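Local coordinates for hypothetical sugar kinase (Cytophaga hutchinsonii, PDB 3R8E), which is a putative sugar kinase of the ROK family, probably transferring a phosphate group from ATP to a sugar substrate, at residues G23-V36 and L304-L316. Numbering follows the deposited sequence. Where two conformers were deposited one is given.
Sequences GIDVGGTSVKFGLV and LENDAGLLGAAGL
Swung about 24° from fully anti to the backbone N (chi1 -156°), CG of L310 lays its two methyl branches across strands 21-25 and 30-36, while D25, its CG nearly opposite the backbone N (chi1 -175°), brings its carboxylate alongside G309 and L310, OD2 nearest G309 CA. The two strands form the first β-hairpin of the ribonuclease H-like fold, and helix 308-318, from the far end of the chain, packs on one face of it; helix 59-73 covers I24 and F33 on the other. L310 CG lies 3.5 Å from G23 O, CD1 reaches K32 O at 3.6 Å, and CD2 slides past V36 CG2. With the branches gone, as in an alanine here, a gap is likely to open over G23 and K32, and V36 CG2 would lose one of its apolar neighbours. V36 also touches A314 CB through CG2 (3.6 Å) and crosses L311 CD2 with CG1. The fit is close at G23, where a β-carbon would run into L310 O, and at G34, where one would strike L310 CD2. A313 CB rests 3.5 Å from I24 O. The polar end lies beside the glycine-rich turn that in ROK kinases usually serves ATP phosphates. There the bent chain of K32 carries NZ to N306 O for a 3.3 Å hydrogen bond, the donor standing 38° above the carbonyl plane. One water links N306 O to L310 N: it donates to N306 O and D25 OD2 and accepts from K32 NZ and, at 2.8 Å, from L310 N.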
loop_
_atom_site.group_PDB
_atom_site.type_symbol
_atom_site.label_atom_id
_atom_site.label_comp_id
_atom_site.label_asym_id
_atom_site.label_seq_id
_atom_site.Cartn_x
_atom_site.Cartn_y
_atom_site.Cartn_z
ATOM N N GLY A 23 12.556 11.672 -24.622
ATOM C CA GLY A 23 12.419 10.919 -23.383
ATOM C C GLY A 23 13.801 10.619 -22.846
ATOM O O GLY A 23 14.714 10.293 -23.616
ATOM N N ILE A 24 13.980 10.796 -21.535
ATOM C CA ILE A 24 15.255 10.562 -20.862
ATOM C C ILE A 24 15.013 9.632 -19.681
ATOM O O ILE A 24 14.138 9.902 -18.869
ATOM C CB ILE A 24 15.945 11.891 -20.427
ATOM C CG1 ILE A 24 16.271 12.779 -21.648
ATOM C CG2 ILE A 24 17.215 11.614 -19.608
ATOM C CD1 ILE A 24 16.610 14.200 -21.324
ATOM N N ASP A 25 15.767 8.530 -19.610
ATOM C CA ASP A 25 15.675 7.588 -18.498
ATOM C C ASP A 25 17.025 7.569 -17.775
ATOM O O ASP A 25 17.973 6.916 -18.219
ATOM C CB ASP A 25 15.246 6.184 -18.955
ATOM C CG ASP A 25 15.024 5.200 -17.815
ATOM O OD1 ASP A 25 14.910 5.650 -16.655
ATOM O OD2 ASP A 25 14.967 3.982 -18.083
ATOM N N VAL A 26 17.095 8.306 -16.664
ATOM C CA VAL A 26 18.299 8.449 -15.841
ATOM C C VAL A 26 18.460 7.188 -14.985
ATOM O O VAL A 26 17.495 6.734 -14.370
ATOM C CB VAL A 26 18.234 9.750 -14.985
ATOM C CG1 VAL A 26 19.434 9.888 -14.050
ATOM C CG2 VAL A 26 18.101 10.992 -15.861
ATOM N N GLY A 27 19.637 6.556 -15.082
ATOM C CA GLY A 27 19.963 5.308 -14.391
ATOM C C GLY A 27 21.334 5.260 -13.735
ATOM O O GLY A 27 22.217 6.054 -14.069
ATOM N N GLY A 28 21.500 4.305 -12.815
ATOM C CA GLY A 28 22.715 4.097 -12.026
ATOM C C GLY A 28 23.957 3.659 -12.777
ATOM O O GLY A 28 25.063 4.084 -12.430
ATOM N N THR A 29 23.794 2.781 -13.785
ATOM C CA THR A 29 24.896 2.255 -14.602
ATOM C C THR A 29 24.939 2.976 -15.962
ATOM O O THR A 29 26.028 3.296 -16.445
ATOM C CB THR A 29 24.769 0.724 -14.768
ATOM O OG1 THR A 29 24.458 0.126 -13.509
ATOM C CG2 THR A 29 26.035 0.085 -15.335
ATOM N N SER A 30 23.760 3.225 -16.573
ATOM C CA SER A 30 23.654 3.897 -17.869
ATOM C C SER A 30 22.492 4.897 -17.911
ATOM O O SER A 30 21.460 4.668 -17.282
ATOM C CB SER A 30 23.499 2.876 -18.992
ATOM O OG SER A 30 22.331 2.089 -18.830
ATOM N N VAL A 31 22.681 6.014 -18.646
ATOM C CA VAL A 31 21.682 7.076 -18.855
ATOM C C VAL A 31 21.192 6.932 -20.294
ATOM O O VAL A 31 22.006 6.695 -21.191
ATOM C CB VAL A 31 22.212 8.503 -18.544
ATOM C CG1 VAL A 31 21.099 9.545 -18.669
ATOM C CG2 VAL A 31 22.844 8.571 -17.157
ATOM N N LYS A 32 19.872 7.056 -20.520
ATOM C CA LYS A 32 19.310 6.808 -21.856
ATOM C C LYS A 32 18.482 7.980 -22.391
ATOM O O LYS A 32 17.639 8.532 -21.687
ATOM C CB LYS A 32 18.445 5.537 -21.854
ATOM C CG LYS A 32 19.223 4.232 -21.720
ATOM C CD LYS A 32 18.496 3.212 -20.836
ATOM C CE LYS A 32 17.664 2.207 -21.605
ATOM N NZ LYS A 32 16.347 2.764 -22.017
ATOM N N PHE A 33 18.716 8.316 -23.665
ATOM C CA PHE A 33 18.057 9.364 -24.443
ATOM C C PHE A 33 17.380 8.744 -25.650
ATOM O O PHE A 33 17.933 7.821 -26.251
ATOM C CB PHE A 33 19.096 10.392 -24.933
ATOM C CG PHE A 33 19.451 11.531 -24.007
ATOM C CD1 PHE A 33 20.005 11.286 -22.755
ATOM C CD2 PHE A 33 19.316 12.850 -24.421
ATOM C CE1 PHE A 33 20.378 12.344 -21.921
ATOM C CE2 PHE A 33 19.690 13.906 -23.584
ATOM C CZ PHE A 33 20.213 13.644 -22.340
ATOM N N GLY A 34 16.218 9.262 -26.021
ATOM C CA GLY A 34 15.522 8.770 -27.203
ATOM C C GLY A 34 14.380 9.642 -27.660
ATOM O O GLY A 34 13.665 10.227 -26.841
ATOM N N LEU A 35 14.200 9.719 -28.981
ATOM C CA LEU A 35 13.096 10.465 -29.569
ATOM C C LEU A 35 11.923 9.514 -29.711
ATOM O O LEU A 35 12.043 8.480 -30.370
ATOM C CB LEU A 35 13.500 11.089 -30.908
ATOM C CG LEU A 35 13.069 12.537 -31.112
ATOM C CD1 LEU A 35 13.758 13.470 -30.124
ATOM C CD2 LEU A 35 13.359 12.987 -32.521
ATOM N N VAL A 36 10.806 9.837 -29.068
ATOM C CA VAL A 36 9.640 8.954 -29.043
ATOM C C VAL A 36 8.539 9.464 -29.972
ATOM O O VAL A 36 8.171 10.637 -29.919
ATOM C CB VAL A 36 9.127 8.764 -27.587
ATOM C CG1 VAL A 36 7.892 7.865 -27.527
ATOM C CG2 VAL A 36 10.233 8.214 -26.685
ATOM N N LEU A 304 7.395 -4.237 -22.872
ATOM C CA LEU A 304 8.242 -3.112 -23.295
ATOM C C LEU A 304 9.678 -3.254 -22.800
ATOM O O LEU A 304 10.577 -2.595 -23.336
ATOM C CB LEU A 304 7.662 -1.771 -22.846
ATOM C CG LEU A 304 6.312 -1.373 -23.452
ATOM C CD1 LEU A 304 5.884 -0.056 -22.911
ATOM C CD2 LEU A 304 6.366 -1.291 -24.988
ATOM N N GLU A 305 9.890 -4.112 -21.777
ATOM C CA GLU A 305 11.186 -4.412 -21.162
ATOM C C GLU A 305 11.871 -3.112 -20.690
ATOM O O GLU A 305 11.190 -2.270 -20.093
ATOM C CB GLU A 305 12.075 -5.243 -22.115
ATOM C CG GLU A 305 11.546 -6.651 -22.345
ATOM C CD GLU A 305 12.234 -7.439 -23.443
ATOM O OE1 GLU A 305 13.458 -7.683 -23.328
ATOM O OE2 GLU A 305 11.538 -7.846 -24.401
ATOM N N ASN A 306 13.179 -2.934 -20.974
ATOM C CA ASN A 306 13.981 -1.776 -20.554
ATOM C C ASN A 306 13.605 -0.448 -21.257
ATOM O O ASN A 306 14.154 0.593 -20.892
ATOM C CB ASN A 306 15.467 -2.063 -20.764
ATOM C CG ASN A 306 16.051 -2.960 -19.704
ATOM O OD1 ASN A 306 16.027 -4.190 -19.812
ATOM N ND2 ASN A 306 16.582 -2.361 -18.650
ATOM N N ASP A 307 12.681 -0.469 -22.233
ATOM C CA ASP A 307 12.269 0.748 -22.940
ATOM C C ASP A 307 11.110 1.490 -22.240
ATOM O O ASP A 307 10.888 2.668 -22.525
ATOM C CB ASP A 307 11.871 0.416 -24.382
ATOM C CG ASP A 307 13.042 0.085 -25.296
ATOM O OD1 ASP A 307 14.129 0.684 -25.115
ATOM O OD2 ASP A 307 12.853 -0.719 -26.229
ATOM N N ALA A 308 10.381 0.812 -21.334
ATOM C CA ALA A 308 9.216 1.369 -20.642
ATOM C C ALA A 308 9.501 2.705 -19.937
ATOM O O ALA A 308 8.671 3.610 -20.024
ATOM C CB ALA A 308 8.660 0.364 -19.642
ATOM N N GLY A 309 10.651 2.811 -19.261
ATOM C CA GLY A 309 11.058 4.014 -18.535
ATOM C C GLY A 309 11.175 5.243 -19.416
ATOM O O GLY A 309 10.630 6.300 -19.086
ATOM N N LEU A 310 11.863 5.095 -20.561
ATOM C CA LEU A 310 12.058 6.168 -21.538
ATOM C C LEU A 310 10.723 6.531 -22.204
ATOM O O LEU A 310 10.394 7.715 -22.302
ATOM C CB LEU A 310 13.098 5.746 -22.585
ATOM C CG LEU A 310 13.815 6.887 -23.310
ATOM C CD1 LEU A 310 15.272 6.555 -23.533
ATOM C CD2 LEU A 310 13.155 7.191 -24.642
ATOM N N LEU A 311 9.935 5.511 -22.609
ATOM C CA LEU A 311 8.623 5.718 -23.230
ATOM C C LEU A 311 7.682 6.463 -22.279
ATOM O O LEU A 311 7.001 7.396 -22.706
ATOM C CB LEU A 311 7.990 4.385 -23.679
ATOM C CG LEU A 311 8.648 3.685 -24.877
ATOM C CD1 LEU A 311 8.067 2.298 -25.065
ATOM C CD2 LEU A 311 8.474 4.479 -26.160
ATOM N N GLY A 312 7.698 6.082 -20.998
ATOM C CA GLY A 312 6.882 6.706 -19.961
ATOM C C GLY A 312 7.311 8.132 -19.688
ATOM O O GLY A 312 6.460 9.004 -19.497
ATOM N N ALA A 313 8.634 8.381 -19.697
ATOM C CA ALA A 313 9.198 9.725 -19.501
ATOM C C ALA A 313 8.672 10.655 -20.602
ATOM O O ALA A 313 8.142 11.719 -20.294
ATOM C CB ALA A 313 10.719 9.676 -19.499
ATOM N N ALA A 314 8.706 10.207 -21.874
ATOM C CA ALA A 314 8.139 10.975 -22.983
ATOM C C ALA A 314 6.617 11.125 -22.805
ATOM O O ALA A 314 6.070 12.186 -23.103
ATOM C CB ALA A 314 8.445 10.291 -24.303
ATOM N N GLY A 315 5.977 10.079 -22.268
ATOM C CA GLY A 315 4.543 10.018 -21.991
ATOM C C GLY A 315 4.038 11.114 -21.074
ATOM O O GLY A 315 2.869 11.499 -21.168
ATOM N N LEU A 316 4.923 11.647 -20.199
ATOM C CA LEU A 316 4.610 12.754 -19.277
ATOM C C LEU A 316 4.179 14.000 -20.052
ATOM O O LEU A 316 3.230 14.671 -19.648
ATOM C CB LEU A 316 5.816 13.114 -18.381
ATOM C CG LEU A 316 6.400 12.042 -17.459
ATOM C CD1 LEU A 316 7.741 12.494 -16.895
ATOM C CD2 LEU A 316 5.440 11.690 -16.331
HETATM O O HOH W 1 13.956 3.210 -20.436
HETATM O O HOH W 2 12.225 6.659 -16.679
#